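Local atomic coordinates of CoA binding domain protein (Escherichia coli, PDB entry 3QA9), a protein that is of unknown function but has the Rossmann-like alpha/beta fold of the CoA-binding domain family, built on a central parallel sheet. Residues 13-18 against 99-104; 89-94 against 114-119. All blocks are in the same frame, centred on the assembly; numbering follows the deposited sequence.

Contact 1. Residues 13-18 against 99-104; sequences REILTR and AKVVWF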
ATOM      1  N   ARG A  13      12.618  -5.600  -2.376  1.00 15.18           N
ATOM      2  CA  ARG A  13      13.506  -4.965  -1.414  1.00 16.48           C
ATOM      3  C   ARG A  13      13.716  -3.504  -1.806  1.00 15.76           C
ATOM      4  O   ARG A  13      13.698  -2.613  -0.964  1.00 14.19           O
ATOM      5  CB  ARG A  13      14.866  -5.686  -1.364  1.00 17.72           C
ATOM      6  CG  ARG A  13      15.727  -5.238  -0.186  1.00 25.32           C
ATOM      7  CD  ARG A  13      17.155  -5.813  -0.239  1.00 27.23           C
ATOM      8  NE  ARG A  13      17.832  -5.394  -1.461  1.00 34.14           N
ATOM      9  CZ  ARG A  13      18.283  -4.170  -1.715  1.00 36.79           C
ATOM     10  NH1 ARG A  13      18.158  -3.197  -0.831  1.00 38.55           N
ATOM     11  NH2 ARG A  13      18.830  -3.915  -2.889  1.00 38.64           N
ATOM     12  N   GLU A  14      13.919  -3.265  -3.094  1.00 15.21           N
ATOM     13  CA  GLU A  14      14.129  -1.906  -3.582  1.00 14.24           C
ATOM     14  C   GLU A  14      12.925  -1.013  -3.343  1.00 15.06           C
ATOM     15  O   GLU A  14      13.057   0.143  -2.957  1.00 14.01           O
ATOM     16  CB  GLU A  14      14.474  -1.931  -5.076  1.00 14.97           C
ATOM     17  CG  GLU A  14      15.854  -2.497  -5.343  1.00 19.95           C
ATOM     18  CD  GLU A  14      16.230  -2.542  -6.815  1.00 21.87           C
ATOM     19  OE1 GLU A  14      15.788  -1.664  -7.570  1.00 26.22           O
ATOM     20  OE2 GLU A  14      16.989  -3.447  -7.204  1.00 24.65           O
ATOM     21  N   ILE A  15      11.743  -1.557  -3.575  1.00 14.24           N
ATOM     22  CA  ILE A  15      10.523  -0.793  -3.368  1.00 13.70           C
ATOM     23  C   ILE A  15      10.383  -0.358  -1.914  1.00 14.38           C
ATOM     24  O   ILE A  15      10.073   0.798  -1.624  1.00 14.51           O
ATOM     25  CB  ILE A  15       9.295  -1.629  -3.767  1.00 14.99           C
ATOM     26  CG1 ILE A  15       9.279  -1.824  -5.287  1.00 14.34           C
ATOM     27  CG2 ILE A  15       8.028  -0.952  -3.290  1.00 13.59           C
ATOM     28  CD1 ILE A  15       8.261  -2.848  -5.749  1.00 16.79           C
ATOM     29  N   LEU A  16      10.620  -1.291  -0.999  1.00 14.73           N
ATOM     30  CA  LEU A  16      10.504  -1.008   0.428  1.00 15.63           C
ATOM     31  C   LEU A  16      11.587  -0.079   0.948  1.00 17.60           C
ATOM     32  O   LEU A  16      11.368   0.670   1.900  1.00 17.95           O
ATOM     33  CB  LEU A  16      10.543  -2.307   1.222  1.00 14.40           C
ATOM     34  CG  LEU A  16       9.371  -3.265   1.010  1.00 15.66           C
ATOM     35  CD1 LEU A  16       9.647  -4.557   1.759  1.00 17.81           C
ATOM     36  CD2 LEU A  16       8.076  -2.620   1.487  1.00 15.44           C
ATOM     37  N   THR A  17      12.762  -0.135   0.335  1.00 17.11           N
ATOM     38  CA  THR A  17      13.847   0.718   0.774  1.00 20.15           C
ATOM     39  C   THR A  17      13.818   2.112   0.182  1.00 20.29           C
ATOM     40  O   THR A  17      14.149   3.078   0.848  1.00 17.96           O
ATOM     41  CB  THR A  17      15.207   0.077   0.468  1.00 20.25           C
ATOM     42  OG1 THR A  17      15.305  -0.195  -0.928  1.00 25.73           O
ATOM     43  CG2 THR A  17      15.361  -1.185   1.211  1.00 20.86           C
ATOM     44  N   ARG A  18      13.409   2.223  -1.070  1.00 21.23           N
ATOM     45  CA  ARG A  18      13.400   3.519  -1.735  1.00 20.83           C
ATOM     46  C   ARG A  18      12.189   4.428  -1.554  1.00 21.79           C
ATOM     47  O   ARG A  18      12.316   5.656  -1.585  1.00 20.03           O
ATOM     48  CB  ARG A  18      13.664   3.317  -3.232  1.00 23.61           C
ATOM     49  CG  ARG A  18      14.960   2.576  -3.505  1.00 26.39           C
ATOM     50  CD  ARG A  18      15.208   2.385  -4.989  1.00 32.38           C
ATOM     51  NE  ARG A  18      16.436   1.632  -5.234  1.00 34.29           N
ATOM     52  CZ  ARG A  18      16.898   1.323  -6.441  1.00 36.60           C
ATOM     53  NH1 ARG A  18      16.233   1.705  -7.524  1.00 37.68           N
ATOM     54  NH2 ARG A  18      18.026   0.633  -6.566  1.00 36.99           N
ATOM     55  N   ALA A  99       1.731   8.205  -8.358  1.00 17.39           N
ATOM     56  CA  ALA A  99       2.378   7.216  -7.510  1.00 16.06           C
ATOM     57  C   ALA A  99       3.253   6.361  -8.407  1.00 15.92           C
ATOM     58  O   ALA A  99       3.120   6.388  -9.620  1.00 14.14           O
ATOM     59  CB  ALA A  99       1.350   6.350  -6.800  1.00 14.53           C
ATOM     60  N   LYS A 100       4.147   5.602  -7.793  1.00 14.54           N
ATOM     61  CA  LYS A 100       5.079   4.761  -8.530  1.00 14.10           C
ATOM     62  C   LYS A 100       4.741   3.280  -8.455  1.00 13.61           C
ATOM     63  O   LYS A 100       5.079   2.510  -9.343  1.00 10.87           O
ATOM     64  CB  LYS A 100       6.491   4.943  -7.972  1.00 14.02           C
ATOM     65  CG  LYS A 100       6.984   6.367  -7.947  1.00 16.01           C
ATOM     66  CD  LYS A 100       7.124   6.863  -9.368  1.00 18.60           C
ATOM     67  CE  LYS A 100       7.820   8.200  -9.427  1.00 25.19           C
ATOM     68  NZ  LYS A 100       7.044   9.184  -8.656  1.00 28.44           N
ATOM     69  N   VAL A 101       4.068   2.897  -7.384  1.00 13.77           N
ATOM     70  CA  VAL A 101       3.736   1.512  -7.139  1.00 11.98           C
ATOM     71  C   VAL A 101       2.342   1.272  -6.619  1.00 13.04           C
ATOM     72  O   VAL A 101       1.825   2.031  -5.834  1.00 12.97           O
ATOM     73  CB  VAL A 101       4.719   0.936  -6.092  1.00 12.16           C
ATOM     74  CG1 VAL A 101       4.328  -0.503  -5.695  1.00 13.97           C
ATOM     75  CG2 VAL A 101       6.139   1.001  -6.627  1.00 11.55           C
ATOM     76  N   VAL A 102       1.734   0.207  -7.098  1.00 12.96           N
ATOM     77  CA  VAL A 102       0.443  -0.192  -6.597  1.00 12.91           C
ATOM     78  C   VAL A 102       0.678  -1.556  -5.980  1.00 12.00           C
ATOM     79  O   VAL A 102       1.062  -2.492  -6.666  1.00 11.05           O
ATOM     80  CB  VAL A 102      -0.605  -0.307  -7.690  1.00 12.83           C
ATOM     81  CG1 VAL A 102      -1.798  -1.004  -7.132  1.00 14.93           C
ATOM     82  CG2 VAL A 102      -0.996   1.075  -8.182  1.00 14.99           C
ATOM     83  N   TRP A 103       0.470  -1.648  -4.674  1.00 11.26           N
ATOM     84  CA  TRP A 103       0.678  -2.892  -3.947  1.00 12.60           C
ATOM     85  C   TRP A 103      -0.652  -3.536  -3.560  1.00 12.98           C
ATOM     86  O   TRP A 103      -1.407  -2.986  -2.762  1.00 13.28           O
ATOM     87  CB  TRP A 103       1.523  -2.611  -2.691  1.00 11.71           C
ATOM     88  CG  TRP A 103       2.033  -3.824  -1.956  1.00 10.30           C
ATOM     89  CD1 TRP A 103       1.288  -4.836  -1.422  1.00 11.91           C
ATOM     90  CD2 TRP A 103       3.401  -4.126  -1.635  1.00 12.31           C
ATOM     91  NE1 TRP A 103       2.097  -5.741  -0.784  1.00  9.59           N
ATOM     92  CE2 TRP A 103       3.401  -5.323  -0.886  1.00 10.26           C
ATOM     93  CE3 TRP A 103       4.624  -3.483  -1.882  1.00 11.96           C
ATOM     94  CZ2 TRP A 103       4.577  -5.914  -0.410  1.00 11.32           C
ATOM     95  CZ3 TRP A 103       5.800  -4.067  -1.403  1.00 12.21           C
ATOM     96  CH2 TRP A 103       5.764  -5.264  -0.665  1.00 11.90           C
ATOM     97  N   PHE A 104      -0.946  -4.688  -4.150  1.00 12.31           N
ATOM     98  CA  PHE A 104      -2.175  -5.412  -3.838  1.00 13.21           C
ATOM     99  C   PHE A 104      -1.925  -6.390  -2.693  1.00 13.12           C
ATOM    100  O   PHE A 104      -1.233  -7.396  -2.870  1.00 12.75           O
ATOM    101  CB  PHE A 104      -2.669  -6.219  -5.043  1.00 12.31           C
ATOM    102  CG  PHE A 104      -3.065  -5.385  -6.229  1.00 12.07           C
ATOM    103  CD1 PHE A 104      -2.110  -4.956  -7.151  1.00 12.41           C
ATOM    104  CD2 PHE A 104      -4.404  -5.074  -6.457  1.00 12.51           C
ATOM    105  CE1 PHE A 104      -2.486  -4.230  -8.284  1.00 13.41           C
ATOM    106  CE2 PHE A 104      -4.790  -4.347  -7.588  1.00 13.72           C
ATOM    107  CZ  PHE A 104      -3.826  -3.929  -8.503  1.00 13.75           C
TER
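I15 is the first residue of helix 13-18 to meet strand 101-104. Its CB points at the strand, and V101 is the strand residue closest to it, with 8.1 Å between the CA atoms of I15 and V101. The methyl CG2 does the touching, and it does so twice. I15 CG2 lies 4.3 Å from V101 CG2, a loose methyl-to-methyl approach. The same I15 CG2 also comes up to the six-membered end of W103, 4.3 Å from CZ3, arriving at the rim of the indole and close to the ring plane. I15 also reaches I123 and V125 of the next strand, so it straddles the boundary between two strands.

This is one layer of the Rossmann-like sandwich, in which helix 9-18 crosses one face of the parallel sheet. The short axes run at 114° to each other and come within 11.4 Å, a spacing filled by large apolar side chains. V101 and W103, two apart in the strand, both turn toward the helix, while V102 and F104 serve the opposite face of the sheet.

One residue further along, L16 starts out less directly at the strand but brings its CD2 branch in. L16 CD2 stands 4.0 Å from W103 CZ3, and it is nearly as close to W103 CH2, at 4.1 Å, so the methyl is shared between these two atoms of the benzo ring. The leucine side chain crosses the indole at about a right angle. With CG anti to the backbone N (chi1 -170°), and with the turn of the ring set by chi2, W103 presents its benzo end to the helix. Its NE1 is hydrogen-bonded to R128 O, and M130 and E133 of helix 130-137 touch both L16 and W103.

Contact 2. Residues 89-94 against 114-119; sequences RFVVYA and ARQAKE
V91 and V92 face Q116 and A117 between the connecting helices of two successive beta-alpha-beta crossovers, strand 77-80 to 101-104 and strand 101-104 to 123-126. The helices lie side by side and nearly parallel, 9° between their short axes, which come within 9.4 Å of each other. The CA atoms of V91 and A117 are 6.2 Å apart, the closest such pair between the two segments.

V91 makes the inner part of the contact. With CG1 anti to its backbone N (chi1 161°), the valine holds that methyl out against the other helix, where V91 CG1 packs on A117 CB at 3.8 Å. The same methyl is almost as near to the backbone, 3.9 Å from A117 N, so it rests on the start of the alanine as well as on its side chain.

Nearer the solvent, V92 takes over with its other branch, CG2, and meets the end of Q116. The glutamine runs out extended, with both CG and CD in anti positions, and this carries its amide across to the valine. V92 CG2 is 3.7 Å from Q116 NE2 and 3.9 Å from Q116 OE1. The methyl lies well off the amide plane, and the two side chains cross obliquely. The amide thus lies against an apolar methyl at the exposed margin of the contact.

Toward the sheet, A117 touches I124 of strand 123-126, A114 rests on F104, and A94 packs on V78 and V102, which seats both helices on the same face of the three strands they connect.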
ATOM      1  N   ARG A  89     -10.591   1.800  -9.289  1.00 17.94           N
ATOM      2  CA  ARG A  89     -10.791   3.173  -8.849  1.00 19.77           C
ATOM      3  C   ARG A  89      -9.529   3.762  -8.221  1.00 19.61           C
ATOM      4  O   ARG A  89      -9.046   4.823  -8.606  1.00 17.45           O
ATOM      5  CB  ARG A  89     -11.942   3.135  -7.849  1.00 22.17           C
ATOM      6  CG  ARG A  89     -12.492   4.415  -7.333  1.00 29.53           C
ATOM      7  CD  ARG A  89     -13.796   4.090  -6.575  1.00 31.67           C
ATOM      8  NE  ARG A  89     -13.701   4.174  -5.114  1.00 37.01           N
ATOM      9  CZ  ARG A  89     -14.330   3.378  -4.244  1.00 37.56           C
ATOM     10  NH1 ARG A  89     -15.114   2.387  -4.641  1.00 39.10           N
ATOM     11  NH2 ARG A  89     -14.214   3.616  -2.950  1.00 39.29           N
ATOM     12  N   PHE A  90      -8.988   3.051  -7.248  1.00 18.24           N
ATOM     13  CA  PHE A  90      -7.801   3.509  -6.567  1.00 18.85           C
ATOM     14  C   PHE A  90      -6.590   3.504  -7.465  1.00 19.17           C
ATOM     15  O   PHE A  90      -5.673   4.291  -7.286  1.00 20.84           O
ATOM     16  CB  PHE A  90      -7.610   2.666  -5.323  1.00 19.37           C
ATOM     17  CG  PHE A  90      -8.799   2.731  -4.436  1.00 18.46           C
ATOM     18  CD1 PHE A  90      -9.702   1.685  -4.383  1.00 21.06           C
ATOM     19  CD2 PHE A  90      -8.988   3.834  -3.612  1.00 21.23           C
ATOM     20  CE1 PHE A  90     -10.840   1.772  -3.594  1.00 20.90           C
ATOM     21  CE2 PHE A  90     -10.110   3.943  -2.819  1.00 21.65           C
ATOM     22  CZ  PHE A  90     -11.024   2.883  -2.773  1.00 22.09           C
ATOM     23  N   VAL A  91      -6.593   2.626  -8.452  1.00 17.64           N
ATOM     24  CA  VAL A  91      -5.499   2.599  -9.398  1.00 17.36           C
ATOM     25  C   VAL A  91      -5.533   3.843 -10.278  1.00 17.03           C
ATOM     26  O   VAL A  91      -4.511   4.460 -10.528  1.00 16.05           O
ATOM     27  CB  VAL A  91      -5.576   1.363 -10.276  1.00 18.48           C
ATOM     28  CG1 VAL A  91      -4.735   1.558 -11.538  1.00 17.55           C
ATOM     29  CG2 VAL A  91      -5.084   0.185  -9.481  1.00 20.58           C
ATOM     30  N   VAL A  92      -6.717   4.209 -10.747  1.00 16.93           N
ATOM     31  CA  VAL A  92      -6.851   5.399 -11.588  1.00 17.08           C
ATOM     32  C   VAL A  92      -6.367   6.602 -10.800  1.00 17.27           C
ATOM     33  O   VAL A  92      -5.672   7.478 -11.322  1.00 17.11           O
ATOM     34  CB  VAL A  92      -8.311   5.632 -12.014  1.00 17.72           C
ATOM     35  CG1 VAL A  92      -8.448   7.009 -12.659  1.00 18.37           C
ATOM     36  CG2 VAL A  92      -8.735   4.551 -12.988  1.00 18.98           C
ATOM     37  N   TYR A  93      -6.749   6.642  -9.531  1.00 18.34           N
ATOM     38  CA  TYR A  93      -6.328   7.716  -8.663  1.00 18.83           C
ATOM     39  C   TYR A  93      -4.845   7.708  -8.419  1.00 18.27           C
ATOM     40  O   TYR A  93      -4.221   8.759  -8.348  1.00 17.20           O
ATOM     41  CB  TYR A  93      -7.086   7.643  -7.345  1.00 23.51           C
ATOM     42  CG  TYR A  93      -8.462   8.171  -7.525  1.00 26.46           C
ATOM     43  CD1 TYR A  93      -8.669   9.217  -8.400  1.00 30.73           C
ATOM     44  CD2 TYR A  93      -9.547   7.644  -6.845  1.00 31.47           C
ATOM     45  CE1 TYR A  93      -9.898   9.744  -8.605  1.00 33.29           C
ATOM     46  CE2 TYR A  93     -10.815   8.175  -7.035  1.00 32.89           C
ATOM     47  CZ  TYR A  93     -10.965   9.229  -7.931  1.00 32.68           C
ATOM     48  OH  TYR A  93     -12.157   9.845  -8.150  1.00 37.24           O
ATOM     49  N   ALA A  94      -4.281   6.515  -8.298  1.00 15.66           N
ATOM     50  CA  ALA A  94      -2.850   6.377  -8.077  1.00 17.42           C
ATOM     51  C   ALA A  94      -2.093   6.915  -9.282  1.00 16.47           C
ATOM     52  O   ALA A  94      -1.020   7.515  -9.146  1.00 17.12           O
ATOM     53  CB  ALA A  94      -2.487   4.914  -7.852  1.00 15.59           C
ATOM     54  N   ALA A 114      -4.606  -4.079 -12.346  1.00 14.78           N
ATOM     55  CA  ALA A 114      -3.148  -4.194 -12.392  1.00 12.66           C
ATOM     56  C   ALA A 114      -2.607  -3.805 -13.762  1.00 14.55           C
ATOM     57  O   ALA A 114      -1.630  -3.061 -13.870  1.00 15.15           O
ATOM     58  CB  ALA A 114      -2.723  -5.625 -12.051  1.00 13.00           C
ATOM     59  N   ARG A 115      -3.246  -4.306 -14.810  1.00 14.13           N
ATOM     60  CA  ARG A 115      -2.812  -4.008 -16.170  1.00 14.82           C
ATOM     61  C   ARG A 115      -2.898  -2.511 -16.463  1.00 14.08           C
ATOM     62  O   ARG A 115      -1.995  -1.929 -17.054  1.00 13.32           O
ATOM     63  CB  ARG A 115      -3.648  -4.823 -17.165  1.00 15.64           C
ATOM     64  CG  ARG A 115      -3.342  -4.607 -18.663  1.00 16.53           C
ATOM     65  CD  ARG A 115      -1.881  -4.902 -19.037  1.00 19.98           C
ATOM     66  NE  ARG A 115      -1.429  -6.250 -18.695  1.00 23.89           N
ATOM     67  CZ  ARG A 115      -1.507  -7.317 -19.491  1.00 25.52           C
ATOM     68  NH1 ARG A 115      -2.027  -7.216 -20.705  1.00 23.81           N
ATOM     69  NH2 ARG A 115      -1.041  -8.489 -19.073  1.00 25.06           N
ATOM     70  N   GLN A 116      -3.972  -1.877 -16.028  1.00 14.40           N
ATOM     71  CA  GLN A 116      -4.112  -0.446 -16.242  1.00 15.20           C
ATOM     72  C   GLN A 116      -2.954   0.306 -15.584  1.00 15.94           C
ATOM     73  O   GLN A 116      -2.360   1.196 -16.175  1.00 15.66           O
ATOM     74  CB  GLN A 116      -5.450   0.031 -15.688  1.00 19.45           C
ATOM     75  CG  GLN A 116      -5.769   1.441 -16.073  1.00 21.98           C
ATOM     76  CD  GLN A 116      -7.146   1.836 -15.615  1.00 25.20           C
ATOM     77  OE1 GLN A 116      -7.733   1.184 -14.754  1.00 25.89           O
ATOM     78  NE2 GLN A 116      -7.671   2.906 -16.183  1.00 24.92           N
ATOM     79  N   ALA A 117      -2.622  -0.062 -14.359  1.00 14.24           N
ATOM     80  CA  ALA A 117      -1.501   0.583 -13.676  1.00 15.57           C
ATOM     81  C   ALA A 117      -0.204   0.339 -14.433  1.00 15.97           C
ATOM     82  O   ALA A 117       0.576   1.262 -14.654  1.00 15.39           O
ATOM     83  CB  ALA A 117      -1.362   0.055 -12.273  1.00 14.35           C
ATOM     84  N   LYS A 118       0.020  -0.908 -14.830  1.00 14.63           N
ATOM     85  CA  LYS A 118       1.222  -1.243 -15.568  1.00 17.28           C
ATOM     86  C   LYS A 118       1.360  -0.441 -16.837  1.00 17.50           C
ATOM     87  O   LYS A 118       2.440   0.040 -17.162  1.00 16.88           O
ATOM     88  CB  LYS A 118       1.252  -2.735 -15.900  1.00 18.68           C
ATOM     89  CG  LYS A 118       1.667  -3.532 -14.724  1.00 23.26           C
ATOM     90  CD  LYS A 118       1.613  -5.016 -14.979  1.00 26.85           C
ATOM     91  CE  LYS A 118       2.962  -5.577 -15.296  1.00 25.75           C
ATOM     92  NZ  LYS A 118       2.839  -7.058 -15.492  1.00 27.80           N
ATOM     93  N   GLU A 119       0.258  -0.300 -17.554  1.00 16.37           N
ATOM     94  CA  GLU A 119       0.263   0.451 -18.795  1.00 18.72           C
ATOM     95  C   GLU A 119       0.622   1.910 -18.564  1.00 18.49           C
ATOM     96  O   GLU A 119       1.233   2.539 -19.428  1.00 19.07           O
ATOM     97  CB  GLU A 119      -1.102   0.352 -19.486  1.00 22.00           C
ATOM     98  CG  GLU A 119      -1.401  -1.025 -20.074  1.00 27.69           C
ATOM     99  CD  GLU A 119      -0.459  -1.395 -21.209  1.00 31.12           C
ATOM    100  OE1 GLU A 119      -0.297  -0.580 -22.142  1.00 33.37           O
ATOM    101  OE2 GLU A 119       0.117  -2.502 -21.174  1.00 34.02           O
TER

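In the fold
From the N terminus, helix 9-18 comes first, and contact 1 brings it back to strand 101-104 across 80 intervening residues, which include the first three strands of the sheet and helix 87-97. Contact 2 closes a much shorter span of 19 residues, with strand 101-104 inside it. The segments alternate along the chain, so the two contacts cross rather than nest. Strand 101-104 is their common element: V101 and W103 face contact 1, whereas V102 packs on V91 of contact 2. Contact 1 ties helix 9-18 to one face of the sheet, and contact 2 ties together two neighbouring helices of the layer on the other face, with strand 101-104 between the two layers.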